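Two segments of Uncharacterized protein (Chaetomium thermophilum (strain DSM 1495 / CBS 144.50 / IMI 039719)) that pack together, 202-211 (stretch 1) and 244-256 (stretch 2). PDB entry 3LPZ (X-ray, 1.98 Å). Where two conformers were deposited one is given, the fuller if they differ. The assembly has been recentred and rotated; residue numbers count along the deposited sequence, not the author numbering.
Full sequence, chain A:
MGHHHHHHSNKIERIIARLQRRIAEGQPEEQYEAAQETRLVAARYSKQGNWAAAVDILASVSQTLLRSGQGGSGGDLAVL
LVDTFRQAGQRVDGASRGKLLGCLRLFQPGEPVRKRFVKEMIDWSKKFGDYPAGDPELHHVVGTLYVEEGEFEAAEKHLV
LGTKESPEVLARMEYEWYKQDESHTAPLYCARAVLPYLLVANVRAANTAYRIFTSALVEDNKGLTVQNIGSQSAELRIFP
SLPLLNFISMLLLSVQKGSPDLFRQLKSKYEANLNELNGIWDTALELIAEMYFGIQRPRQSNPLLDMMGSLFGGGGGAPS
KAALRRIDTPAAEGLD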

# COMPACT_ATOMS: atom_id res chain seq x y z
N ASN A 202 7.79 10.07 0.93
CA ASN A 202 7.24 10.18 2.25
C ASN A 202 8.32 9.79 3.28
O ASN A 202 8.36 8.68 3.76
N VAL A 203 9.22 10.73 3.55
CA VAL A 203 10.32 10.54 4.45
C VAL A 203 9.83 10.27 5.86
O VAL A 203 10.39 9.44 6.54
N ARG A 204 8.80 10.98 6.29
CA ARG A 204 8.21 10.81 7.61
C ARG A 204 7.85 9.34 7.83
O ARG A 204 8.18 8.75 8.86
N ALA A 205 7.14 8.78 6.86
CA ALA A 205 6.71 7.39 6.93
C ALA A 205 7.91 6.43 6.92
O ALA A 205 7.94 5.47 7.68
N ALA A 206 8.90 6.71 6.08
CA ALA A 206 10.11 5.89 5.99
C ALA A 206 10.77 5.82 7.37
O ALA A 206 11.17 4.74 7.85
N ASN A 207 10.86 6.99 8.02
CA ASN A 207 11.41 7.09 9.38
C ASN A 207 10.64 6.28 10.38
O ASN A 207 11.23 5.55 11.19
N THR A 208 9.31 6.41 10.34
CA THR A 208 8.46 5.67 11.25
C THR A 208 8.63 4.15 11.04
O THR A 208 8.80 3.40 12.01
N ALA A 209 8.56 3.68 9.79
CA ALA A 209 8.71 2.24 9.53
C ALA A 209 10.07 1.73 10.05
O ALA A 209 10.15 0.70 10.69
N TYR A 210 11.12 2.50 9.80
CA TYR A 210 12.44 2.15 10.29
C TYR A 210 12.48 2.04 11.83
O TYR A 210 12.99 1.07 12.40
N ARG A 211 11.89 3.02 12.50
CA ARG A 211 11.91 3.00 13.96
C ARG A 211 11.12 1.80 14.50
O ARG A 211 11.58 1.08 15.38
N LEU A 244 23.97 -4.05 6.37
CA LEU A 244 23.01 -3.44 5.45
C LEU A 244 21.91 -2.69 6.18
O LEU A 244 21.26 -1.80 5.62
N LEU A 245 21.65 -3.07 7.42
CA LEU A 245 20.71 -2.28 8.21
C LEU A 245 21.36 -0.92 8.55
O LEU A 245 20.70 0.14 8.60
N ASN A 246 22.67 -0.95 8.78
CA ASN A 246 23.43 0.28 8.99
C ASN A 246 23.44 1.16 7.76
O ASN A 246 23.28 2.37 7.87
N PHE A 247 23.57 0.54 6.59
CA PHE A 247 23.41 1.25 5.34
C PHE A 247 22.06 1.98 5.26
O PHE A 247 21.99 3.17 4.91
N ILE A 248 20.98 1.25 5.56
CA ILE A 248 19.64 1.85 5.61
C ILE A 248 19.55 3.01 6.62
O ILE A 248 19.03 4.07 6.27
N SER A 249 20.03 2.80 7.85
CA SER A 249 20.01 3.88 8.86
C SER A 249 20.73 5.13 8.37
O SER A 249 20.21 6.21 8.54
N MET A 250 21.92 4.97 7.81
CA MET A 250 22.69 6.12 7.31
C MET A 250 22.09 6.74 6.04
O MET A 250 22.19 7.94 5.81
N LEU A 251 21.50 5.92 5.19
CA LEU A 251 20.78 6.43 4.04
C LEU A 251 19.65 7.34 4.51
O LEU A 251 19.49 8.46 3.99
N LEU A 252 18.87 6.90 5.49
CA LEU A 252 17.85 7.77 6.07
C LEU A 252 18.40 9.08 6.65
O LEU A 252 17.77 10.15 6.48
N LEU A 253 19.52 9.00 7.36
CA LEU A 253 20.18 10.24 7.80
C LEU A 253 20.55 11.12 6.63
O LEU A 253 20.22 12.29 6.63
N SER A 254 21.20 10.55 5.62
CA SER A 254 21.71 11.32 4.48
C SER A 254 20.62 12.02 3.69
O SER A 254 20.83 13.08 3.14
N VAL A 255 19.45 11.38 3.61
CA VAL A 255 18.30 11.93 2.90
C VAL A 255 17.92 13.36 3.37
O VAL A 255 17.52 14.19 2.56
N GLN A 256 18.08 13.62 4.67
CA GLN A 256 17.86 14.96 5.26
C GLN A 256 18.63 16.09 4.55
O GLN A 256 18.03 17.04 4.05

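When two helices pack, a side chain on one often serves as a knob that drops into a hollow formed by four residues of the other. The pair formed by helix 203-211 and helix 244-256 illustrates the principle on a small scale. Their directions differ by 152°, their axes come no closer than 11.1 Å, and only 336 Å² of surface is buried between them.

The knob is Tyr210. Its CA-to-CB bond points toward the partner helix, and the t rotamer (chi1 166°) extends the ring into a hollow lined by Leu245, Ile248, Ser249 and Leu252, the i, i+3, i+4 and i+7 positions of a helical surface. Leu252 CD1 lies 3.5 Å from Tyr210 CB, filling the space beside the root of the knob. Farther out, Ile248 CG2 approaches Tyr210 CD1 at 4.3 Å, and Leu245 CD2 stands at the same 4.3 Å from Tyr210 CE1. These methyl groups meet the ring obliquely. Ser249, in the m rotamer, instead lies at the ring edge, where Tyr210 OH and Ser249 OG form a short hydrogen bond of 2.5 Å; either hydroxyl could be the donor. The bond ties the tip of the knob to the wall of its hole, giving an otherwise largely apolar fit a polar anchor.

Leu252 supplies the main bump in return. Pointing toward stretch 1 with chi1 m and chi2 t, it spreads its two methyls across the opposing helix: CD1 meets Tyr210, Leu252 CD2 rests 3.9 Å from Ala206 CB, and both methyls lie near Asn207 OD1, Leu252 CD2 the closer at 3.7 Å. Ala206 also points toward the partner, and its single methyl leaves a shallow place on the helix surface against which the leucine can lie. Near the start of helix 203-211 the contact thins to two valines, with Val203 CG1 3.9 Å from Val255 CG1; Val203 is t and points sideways, whereas Val255 points toward its partner with chi1 between wells at 141°.

Asn207 shows how solvent can bridge such a contact. Its CA-to-CB bond points sideways, but the m rotamer brings the end of the side chain nearer the other helix. A water donates to Asn207 OD1 at 3.1 Å and to Leu252 O at 2.5 Å, linking a side chain to the opposing backbone where the two do not bond directly.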

# COMPACT_ATOMS: atom_id res chain seq x y z
CB ASN A 202 6.02 9.26 2.38
CG ASN A 202 5.17 9.59 3.61
OD1 ASN A 202 5.63 10.26 4.52
ND2 ASN A 202 3.93 9.09 3.64
CB VAL A 203 11.31 11.76 4.40
CG1 VAL A 203 12.52 11.52 5.33
CG2 VAL A 203 11.80 11.93 2.97
CB ARG A 204 6.94 11.65 7.75
CG ARG A 204 6.50 11.85 9.18
CD ARG A 204 5.00 11.56 9.38
NE ARG A 204 4.79 10.24 9.98
CZ ARG A 204 4.19 9.22 9.37
NH1 ARG A 204 3.71 9.36 8.15
NH2 ARG A 204 4.05 8.07 10.01
CB ALA A 205 5.78 7.07 5.75
CB ALA A 206 11.08 6.47 4.98
CB ASN A 207 11.48 8.54 9.86
CG ASN A 207 12.57 9.34 9.14
OD1 ASN A 207 13.52 8.78 8.61
ND2 ASN A 207 12.43 10.68 9.16
CB THR A 208 6.96 6.09 11.09
OG1 THR A 208 6.84 7.48 11.45
CG2 THR A 208 6.02 5.26 11.98
CB ALA A 209 8.56 1.94 8.03
CB TYR A 210 13.42 3.21 9.82
CG TYR A 210 14.75 3.14 10.52
CD1 TYR A 210 15.72 2.22 10.13
CD2 TYR A 210 15.03 4.01 11.60
CE1 TYR A 210 16.93 2.14 10.80
CE2 TYR A 210 16.25 3.93 12.27
CZ TYR A 210 17.20 2.99 11.85
OH TYR A 210 18.41 2.93 12.51
CB ARG A 211 11.38 4.32 14.52
CG ARG A 211 12.33 5.50 14.18
CD ARG A 211 11.98 6.74 14.98
NE ARG A 211 10.90 7.50 14.39
CZ ARG A 211 11.07 8.67 13.77
NH1 ARG A 211 12.28 9.22 13.65
NH2 ARG A 211 10.02 9.31 13.28
CB LEU A 244 22.36 -4.48 4.53
CG LEU A 244 23.19 -4.92 3.33
CD1 LEU A 244 22.35 -5.90 2.48
CD2 LEU A 244 23.69 -3.72 2.51
CB LEU A 245 20.34 -3.05 9.47
CG LEU A 245 18.84 -3.23 9.71
CD1 LEU A 245 18.55 -4.04 11.00
CD2 LEU A 245 18.15 -1.87 9.76
CB ASN A 246 24.85 -0.05 9.45
CG ASN A 246 24.85 -0.84 10.73
OD1 ASN A 246 23.92 -0.71 11.53
ND2 ASN A 246 25.87 -1.67 10.93
CB PHE A 247 23.51 0.26 4.17
CG PHE A 247 23.18 0.87 2.84
CD1 PHE A 247 24.13 1.63 2.16
CD2 PHE A 247 21.92 0.69 2.27
CE1 PHE A 247 23.84 2.20 0.90
CE2 PHE A 247 21.61 1.26 1.03
CZ PHE A 247 22.57 2.02 0.34
CB ILE A 248 18.55 0.79 5.93
CG1 ILE A 248 18.46 -0.25 4.80
CG2 ILE A 248 17.19 1.49 6.20
CD1 ILE A 248 17.68 -1.52 5.25
CB SER A 249 20.67 3.46 10.18
OG SER A 249 20.08 2.30 10.70
CB MET A 250 24.16 5.75 7.06
CG MET A 250 24.86 5.14 8.23
SD MET A 250 25.01 6.28 9.59
CE MET A 250 26.15 7.48 8.93
CB LEU A 251 20.23 5.28 3.18
CG LEU A 251 19.36 5.66 1.97
CD1 LEU A 251 20.15 6.53 1.01
CD2 LEU A 251 18.79 4.41 1.25
CB LEU A 252 17.03 7.03 7.14
CG LEU A 252 15.98 6.04 6.63
CD1 LEU A 252 15.37 5.28 7.82
CD2 LEU A 252 14.88 6.71 5.80
CB LEU A 253 21.44 9.97 8.61
CG LEU A 253 21.36 9.94 10.13
CD1 LEU A 253 22.80 9.99 10.69
CD2 LEU A 253 20.50 11.10 10.68
CB SER A 254 22.51 10.41 3.53
OG SER A 254 23.62 9.86 4.19
CB VAL A 255 17.13 10.91 2.93
CG1 VAL A 255 15.78 11.60 3.12
CG2 VAL A 255 17.21 10.00 1.68
CB GLN A 256 18.09 14.93 6.78
CG GLN A 256 19.08 15.95 7.34
CD GLN A 256 20.44 15.34 7.60
OE1 GLN A 256 21.44 15.71 6.97
NE2 GLN A 256 20.49 14.38 8.51
O HOH W 1 15.36 10.75 7.01